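Local structure of glutathione transferase o1 (Bombyx mori, 3RBT) at residues Phe231-Tyr234 and Lys235-Ala239; His223-Ser226 and Pro227-Phe231; Pro113-Lys116 and Ala117-Leu121. The protein belongs to the Omega class of glutathione transferases and probably joins glutathione to substrates or reduces dehydroascorbate with it. All coordinates share one frame; numbering follows the deposited sequence.

Contact 1. Residues Phe231-Tyr234 and Lys235-Ala239; sequences FDYY and KNARA
The ring of Y233 lies with one face over the methyl of A237, one turn on, near the end of helix 227-237. A237 CB sits 3.9 Å from the centroid of the Y233 ring, a CH-pi contact displaced toward the phenolic rim, where Y233 CZ comes to 3.5 Å of the methyl. With CG anti to the backbone N (chi1 173°), the ring is swung toward the helix end. Y234, buried, receives the Y233 edge at CD1 over the centre of its own ring; its ring edge meets R238 O, with Y234 CD2 3.1 Å from that oxygen, and its hydroxyl bonds to R185. On another side of the helix, K235 bends and its CE packs obliquely on F231, 3.8 Å from F231 CE2. R238 leaves the helix with positive phi, its N still bonded to Y234 O at 2.7 Å. A water joins the two sides, donating to R238 O at 2.9 Å and lying 3.0 Å from Y233 OH, which also bonds weakly to S241. Replacing Y233 by an alanine is likely to cost the A237 methyl its aromatic cover and the water its phenol partner. Apolar packing and a shared water thus finish the side of the helix that carries Y233.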
loop_
_atom_site.group_PDB
_atom_site.type_symbol
_atom_site.label_atom_id
_atom_site.label_comp_id
_atom_site.label_asym_id
_atom_site.label_seq_id
_atom_site.Cartn_x
_atom_site.Cartn_y
_atom_site.Cartn_z
ATOM N N PHE A 231 -5.193 -27.979 6.637
ATOM C CA PHE A 231 -4.397 -28.986 5.926
ATOM C C PHE A 231 -5.236 -29.752 4.906
ATOM O O PHE A 231 -4.841 -29.888 3.750
ATOM C CB PHE A 231 -3.722 -29.939 6.922
ATOM C CG PHE A 231 -2.960 -31.077 6.280
ATOM C CD1 PHE A 231 -1.777 -30.846 5.575
ATOM C CD2 PHE A 231 -3.407 -32.394 6.415
ATOM C CE1 PHE A 231 -1.061 -31.908 4.996
ATOM C CE2 PHE A 231 -2.695 -33.458 5.841
ATOM C CZ PHE A 231 -1.520 -33.211 5.132
ATOM N N ASP A 232 -6.399 -30.234 5.338
ATOM C CA ASP A 232 -7.324 -30.905 4.438
ATOM C C ASP A 232 -7.842 -29.972 3.340
ATOM O O ASP A 232 -8.003 -30.398 2.195
ATOM C CB ASP A 232 -8.464 -31.558 5.228
ATOM C CG ASP A 232 -8.012 -32.818 5.942
ATOM O OD1 ASP A 232 -7.126 -33.505 5.398
ATOM O OD2 ASP A 232 -8.530 -33.122 7.038
ATOM N N TYR A 233 -8.077 -28.704 3.684
ATOM C CA TYR A 233 -8.469 -27.713 2.682
ATOM C C TYR A 233 -7.383 -27.438 1.643
ATOM O O TYR A 233 -7.641 -27.506 0.439
ATOM C CB TYR A 233 -8.896 -26.374 3.299
ATOM C CG TYR A 233 -9.128 -25.348 2.204
ATOM C CD1 TYR A 233 -8.139 -24.419 1.860
ATOM C CD2 TYR A 233 -10.311 -25.353 1.464
ATOM C CE1 TYR A 233 -8.337 -23.500 0.824
ATOM C CE2 TYR A 233 -10.521 -24.436 0.433
ATOM C CZ TYR A 233 -9.530 -23.520 0.119
ATOM O OH TYR A 233 -9.741 -22.628 -0.897
ATOM N N TYR A 234 -6.183 -27.095 2.105
ATOM C CA TYR A 234 -5.122 -26.702 1.184
ATOM C C TYR A 234 -4.577 -27.844 0.322
ATOM O O TYR A 234 -4.196 -27.611 -0.824
ATOM C CB TYR A 234 -4.018 -25.899 1.893
ATOM C CG TYR A 234 -4.441 -24.453 2.125
ATOM C CD1 TYR A 234 -4.709 -23.975 3.404
ATOM C CD2 TYR A 234 -4.600 -23.579 1.050
ATOM C CE1 TYR A 234 -5.116 -22.649 3.607
ATOM C CE2 TYR A 234 -5.008 -22.260 1.234
ATOM C CZ TYR A 234 -5.267 -21.801 2.510
ATOM O OH TYR A 234 -5.669 -20.504 2.676
ATOM N N LYS A 235 -4.559 -29.071 0.843
ATOM C CA LYS A 235 -4.098 -30.203 0.031
ATOM C C LYS A 235 -4.981 -30.383 -1.213
ATOM O O LYS A 235 -4.471 -30.584 -2.309
ATOM C CB LYS A 235 -3.968 -31.501 0.844
ATOM C CG LYS A 235 -5.267 -32.098 1.369
ATOM C CD LYS A 235 -5.214 -33.632 1.399
ATOM C CE LYS A 235 -4.463 -34.191 2.606
ATOM N NZ LYS A 235 -4.448 -35.693 2.561
ATOM N N ASN A 236 -6.295 -30.248 -1.041
ATOM C CA ASN A 236 -7.250 -30.390 -2.140
ATOM C C ASN A 236 -7.405 -29.161 -3.036
ATOM O O ASN A 236 -7.472 -29.291 -4.257
ATOM C CB ASN A 236 -8.619 -30.827 -1.609
ATOM C CG ASN A 236 -8.652 -32.295 -1.235
ATOM O OD1 ASN A 236 -8.179 -33.157 -1.993
ATOM N ND2 ASN A 236 -9.215 -32.596 -0.068
ATOM N N ALA A 237 -7.471 -27.978 -2.435
ATOM C CA ALA A 237 -7.728 -26.752 -3.195
ATOM C C ALA A 237 -6.455 -26.049 -3.631
ATOM O O ALA A 237 -6.476 -25.254 -4.576
ATOM C CB ALA A 237 -8.608 -25.796 -2.401
ATOM N N ARG A 238 -5.354 -26.354 -2.940
ATOM C CA ARG A 238 -4.074 -25.662 -3.125
ATOM C C ARG A 238 -4.267 -24.151 -2.898
ATOM O O ARG A 238 -4.998 -23.768 -1.977
ATOM C CB ARG A 238 -3.448 -26.022 -4.484
ATOM C CG ARG A 238 -3.229 -27.535 -4.666
ATOM C CD ARG A 238 -3.000 -27.900 -6.128
ATOM N NE ARG A 238 -1.895 -27.122 -6.674
ATOM C CZ ARG A 238 -1.827 -26.658 -7.915
ATOM N NH1 ARG A 238 -2.800 -26.896 -8.786
ATOM N NH2 ARG A 238 -0.764 -25.960 -8.285
ATOM N N ALA A 239 -3.651 -23.301 -3.720
ATOM C CA ALA A 239 -3.737 -21.845 -3.517
ATOM C C ALA A 239 -4.636 -21.116 -4.528
ATOM O O ALA A 239 -4.583 -19.888 -4.648
ATOM C CB ALA A 239 -2.341 -21.232 -3.507
HETATM O O HOH W 1 -7.100 -21.765 -2.023
#

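Contact 2. Residues His223-Ser226 and Pro227-Phe231; sequences HAHS and PQEYF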
loop_
_atom_site.group_PDB
_atom_site.type_symbol
_atom_site.label_atom_id
_atom_site.label_comp_id
_atom_site.label_asym_id
_atom_site.label_seq_id
_atom_site.Cartn_x
_atom_site.Cartn_y
_atom_site.Cartn_z
ATOM N N HIS A 223 -13.470 -16.776 13.859
ATOM C CA HIS A 223 -13.209 -17.061 12.437
ATOM C C HIS A 223 -12.064 -18.043 12.168
ATOM O O HIS A 223 -11.508 -18.086 11.054
ATOM C CB HIS A 223 -12.973 -15.751 11.680
ATOM C CG HIS A 223 -14.159 -14.847 11.691
ATOM N ND1 HIS A 223 -14.232 -13.725 12.489
ATOM C CD2 HIS A 223 -15.344 -14.929 11.045
ATOM C CE1 HIS A 223 -15.404 -13.144 12.317
ATOM N NE2 HIS A 223 -16.095 -13.851 11.440
ATOM N N ALA A 224 -11.729 -18.822 13.192
ATOM C CA ALA A 224 -10.598 -19.741 13.170
ATOM C C ALA A 224 -10.929 -21.075 12.512
ATOM O O ALA A 224 -12.085 -21.510 12.501
ATOM C CB ALA A 224 -10.105 -19.992 14.599
ATOM N N HIS A 225 -9.893 -21.717 11.981
ATOM C CA HIS A 225 -9.933 -23.139 11.654
ATOM C C HIS A 225 -8.695 -23.801 12.249
ATOM O O HIS A 225 -7.689 -23.134 12.493
ATOM C CB HIS A 225 -10.006 -23.362 10.139
ATOM C CG HIS A 225 -11.288 -22.886 9.528
ATOM N ND1 HIS A 225 -11.471 -21.588 9.106
ATOM C CD2 HIS A 225 -12.461 -23.525 9.304
ATOM C CE1 HIS A 225 -12.700 -21.447 8.642
ATOM N NE2 HIS A 225 -13.321 -22.609 8.748
ATOM N N SER A 226 -8.782 -25.107 12.493
ATOM C CA SER A 226 -7.683 -25.875 13.060
ATOM C C SER A 226 -6.569 -26.149 12.036
ATOM O O SER A 226 -6.781 -25.994 10.828
ATOM C CB SER A 226 -8.224 -27.190 13.640
ATOM O OG SER A 226 -8.768 -28.018 12.625
ATOM N N PRO A 227 -5.363 -26.525 12.521
ATOM C CA PRO A 227 -4.305 -27.044 11.652
ATOM C C PRO A 227 -4.816 -28.109 10.679
ATOM O O PRO A 227 -4.565 -28.007 9.475
ATOM C CB PRO A 227 -3.326 -27.664 12.646
ATOM C CG PRO A 227 -3.445 -26.781 13.848
ATOM C CD PRO A 227 -4.860 -26.273 13.887
ATOM N N GLN A 228 -5.554 -29.095 11.189
ATOM C CA GLN A 228 -6.048 -30.198 10.354
ATOM C C GLN A 228 -7.018 -29.701 9.278
ATOM O O GLN A 228 -6.930 -30.116 8.116
ATOM C CB GLN A 228 -6.706 -31.292 11.212
ATOM C CG GLN A 228 -7.029 -32.587 10.452
ATOM C CD GLN A 228 -5.789 -33.255 9.857
ATOM O OE1 GLN A 228 -5.681 -33.410 8.641
ATOM N NE2 GLN A 228 -4.847 -33.637 10.715
ATOM N N GLU A 229 -7.925 -28.809 9.675
ATOM C CA GLU A 229 -8.914 -28.252 8.755
ATOM C C GLU A 229 -8.239 -27.476 7.624
ATOM O O GLU A 229 -8.588 -27.652 6.461
ATOM C CB GLU A 229 -9.943 -27.381 9.501
ATOM C CG GLU A 229 -10.948 -28.195 10.344
ATOM C CD GLU A 229 -11.593 -27.379 11.461
ATOM O OE1 GLU A 229 -11.441 -26.139 11.467
ATOM O OE2 GLU A 229 -12.252 -27.973 12.340
ATOM N N TYR A 230 -7.260 -26.639 7.963
ATOM C CA TYR A 230 -6.480 -25.941 6.936
ATOM C C TYR A 230 -5.748 -26.925 6.029
ATOM O O TYR A 230 -5.711 -26.730 4.806
ATOM C CB TYR A 230 -5.484 -24.968 7.558
ATOM C CG TYR A 230 -6.088 -23.644 7.988
ATOM C CD1 TYR A 230 -6.986 -22.957 7.166
ATOM C CD2 TYR A 230 -5.735 -23.065 9.205
ATOM C CE1 TYR A 230 -7.531 -21.733 7.565
ATOM C CE2 TYR A 230 -6.268 -21.844 9.608
ATOM C CZ TYR A 230 -7.162 -21.188 8.788
ATOM O OH TYR A 230 -7.687 -19.982 9.191
ATOM N N PHE A 231 -5.193 -27.979 6.637
ATOM C CA PHE A 231 -4.397 -28.986 5.926
ATOM C C PHE A 231 -5.236 -29.752 4.906
ATOM O O PHE A 231 -4.841 -29.888 3.750
ATOM C CB PHE A 231 -3.722 -29.939 6.922
ATOM C CG PHE A 231 -2.960 -31.077 6.280
ATOM C CD1 PHE A 231 -1.777 -30.846 5.575
ATOM C CD2 PHE A 231 -3.407 -32.394 6.415
ATOM C CE1 PHE A 231 -1.061 -31.908 4.996
ATOM C CE2 PHE A 231 -2.695 -33.458 5.841
ATOM C CZ PHE A 231 -1.520 -33.211 5.132
#
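S226 and E229 form a capping box at the start of helix 227-237, where the backbone passes from extended H225 and S226 into helical P227 and S226 O accepts from Y230 N at 3.0 Å. The two halves of the box are reciprocal. E229 N gives its hydrogen to S226 OG, 3.2 Å away, because chi1 of 64° sets that hydroxyl oxygen between the backbone N and the carbonyl carbon; in return S226 N donates to E229 OE1 at 3.0 Å, nearly straight at 164° but reaching the oxygen from above the carboxylate plane. The first turn, whose early N-H groups lack helical acceptors, thereby gains one from a side chain, and the carboxylate, presumably charged, would interact favourably with the positive end of the helix dipole. H225, just ahead of the cap, crosses both E229 and Y230 at about a right angle. Its ring presents an edge to E229 OE1. Y230 is buried, its hydroxyl bonded to E184, which ties the first turn to helix 174-186. Over one face of the Y230 ring, 3.9 Å from its centroid and only 15° off the normal, stands H225 CB in a CH-pi contact.

Contact 3. Residues Pro113-Lys116 and Ala117-Leu121; sequences PYVK and AQDRL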
loop_
_atom_site.group_PDB
_atom_site.type_symbol
_atom_site.label_atom_id
_atom_site.label_comp_id
_atom_site.label_asym_id
_atom_site.label_seq_id
_atom_site.Cartn_x
_atom_site.Cartn_y
_atom_site.Cartn_z
ATOM N N PRO A 113 1.273 8.633 14.962
ATOM C CA PRO A 113 1.529 8.534 13.519
ATOM C C PRO A 113 2.849 7.825 13.189
ATOM O O PRO A 113 2.913 7.104 12.186
ATOM C CB PRO A 113 1.542 9.997 13.044
ATOM C CG PRO A 113 1.731 10.817 14.271
ATOM C CD PRO A 113 1.156 10.031 15.416
ATOM N N TYR A 114 3.883 8.004 14.020
ATOM C CA TYR A 114 5.134 7.270 13.803
ATOM C C TYR A 114 4.941 5.758 13.961
ATOM O O TYR A 114 5.346 4.979 13.084
ATOM C CB TYR A 114 6.283 7.775 14.691
ATOM C CG TYR A 114 7.538 6.924 14.567
ATOM C CD1 TYR A 114 8.187 6.778 13.338
ATOM C CD2 TYR A 114 8.063 6.250 15.670
ATOM C CE1 TYR A 114 9.329 5.999 13.211
ATOM C CE2 TYR A 114 9.208 5.457 15.551
ATOM C CZ TYR A 114 9.828 5.337 14.312
ATOM O OH TYR A 114 10.952 4.563 14.173
ATOM N N VAL A 115 4.295 5.356 15.059
ATOM C CA VAL A 115 4.025 3.940 15.332
ATOM C C VAL A 115 3.132 3.349 14.231
ATOM O O VAL A 115 3.353 2.231 13.769
ATOM C CB VAL A 115 3.392 3.720 16.740
ATOM C CG1 VAL A 115 3.043 2.232 16.971
ATOM C CG2 VAL A 115 4.330 4.220 17.847
ATOM N N LYS A 116 2.139 4.112 13.795
ATOM C CA LYS A 116 1.250 3.647 12.735
ATOM C C LYS A 116 2.027 3.474 11.417
ATOM O O LYS A 116 1.852 2.480 10.725
ATOM C CB LYS A 116 0.070 4.610 12.566
ATOM C CG LYS A 116 -0.806 4.323 11.338
ATOM C CD LYS A 116 -1.966 5.296 11.267
ATOM C CE LYS A 116 -2.850 4.998 10.060
ATOM N NZ LYS A 116 -3.975 5.958 10.087
ATOM N N ALA A 117 2.884 4.440 11.086
ATOM C CA ALA A 117 3.745 4.332 9.909
ATOM C C ALA A 117 4.604 3.061 9.954
ATOM O O ALA A 117 4.731 2.361 8.946
ATOM C CB ALA A 117 4.614 5.575 9.762
ATOM N N GLN A 118 5.168 2.756 11.124
ATOM C CA GLN A 118 5.921 1.514 11.332
ATOM C C GLN A 118 5.056 0.276 11.142
ATOM O O GLN A 118 5.482 -0.698 10.507
ATOM C CB GLN A 118 6.590 1.477 12.715
ATOM C CG GLN A 118 7.719 2.479 12.896
ATOM C CD GLN A 118 8.710 2.476 11.736
ATOM O OE1 GLN A 118 9.392 1.479 11.479
ATOM N NE2 GLN A 118 8.796 3.599 11.033
ATOM N N ASP A 119 3.843 0.326 11.681
ATOM C CA ASP A 119 2.859 -0.740 11.478
ATOM C C ASP A 119 2.544 -0.968 9.999
ATOM O O ASP A 119 2.446 -2.119 9.564
ATOM C CB ASP A 119 1.569 -0.454 12.263
ATOM C CG ASP A 119 1.719 -0.744 13.751
ATOM O OD1 ASP A 119 2.799 -1.209 14.161
ATOM O OD2 ASP A 119 0.762 -0.507 14.513
ATOM N N ARG A 120 2.384 0.121 9.241
ATOM C CA ARG A 120 2.138 0.030 7.796
ATOM C C ARG A 120 3.319 -0.575 7.050
ATOM O O ARG A 120 3.124 -1.352 6.118
ATOM C CB ARG A 120 1.760 1.394 7.192
ATOM C CG ARG A 120 0.388 1.909 7.642
ATOM C CD ARG A 120 -0.010 3.179 6.906
ATOM N NE ARG A 120 -0.201 2.955 5.472
ATOM C CZ ARG A 120 -0.440 3.916 4.583
ATOM N NH1 ARG A 120 -0.504 5.183 4.962
ATOM N NH2 ARG A 120 -0.611 3.609 3.307
ATOM N N LEU A 121 4.533 -0.221 7.465
ATOM C CA LEU A 121 5.756 -0.775 6.875
ATOM C C LEU A 121 5.891 -2.275 7.118
ATOM O O LEU A 121 6.358 -3.019 6.242
ATOM C CB LEU A 121 6.995 -0.027 7.379
ATOM C CG LEU A 121 7.125 1.401 6.828
ATOM C CD1 LEU A 121 8.317 2.139 7.428
ATOM C CD2 LEU A 121 7.195 1.399 5.306
#
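Y114 has CG anti to the backbone N (chi1 174°), while Q118 sets its CG beside its own backbone N (chi1 -68°) and its chain bends at chi2, bringing the glutamine back over the tyrosine one helical turn away. Q118 CG stands over one face of the Y114 ring, 4.1 Å from its centroid in a CH-pi contact offset toward the rim. Beyond it the amide passes obliquely across the ring at 37° between planes, with Q118 NE2 3.3 Å from Y114 CE1. The backbone beneath is regular helix 113-138: A117, Q118, D119 and R120 each donate to the carbonyl four residues earlier, R120 N reaching K116 O at 2.8 Å. K116, fully extended, keeps its NZ 6.2 Å from R120 NH1. Each has an acid on the second subunit: K116 makes a salt bridge to E101 there and R120 one to D97. On that subunit R87 also packs on Y114 and L89 on Q118, while D119 pairs within its own chain with R162. The R120 guanidinium groups of both subunits approach each other across the interface. The helix thus turns a packed tyrosine-glutamine pair and basic side chains to its dimer partner, whose carboxylates probably offset their charge.

Overall arrangement
Contacts 1 and 2 share F231 and lie at the two ends of one helix, 227-237, with centres about 11 Å apart; contact 3 opens the long helix 113-138 on the opposite side of the chain's centre, its own centre about 34 Å from that of contact 1. The first two are surface contacts, each with a single buried tyrosine turned inward, whereas contact 3 is partly buried and has no exposed residue among those that touch. Chemistry follows place: a reciprocal side-chain cap begins the C-terminal helix, an aromatic face and a water finish it, and charged groups of contact 3 reach across the dimer interface, which contacts 1 and 2 do not touch.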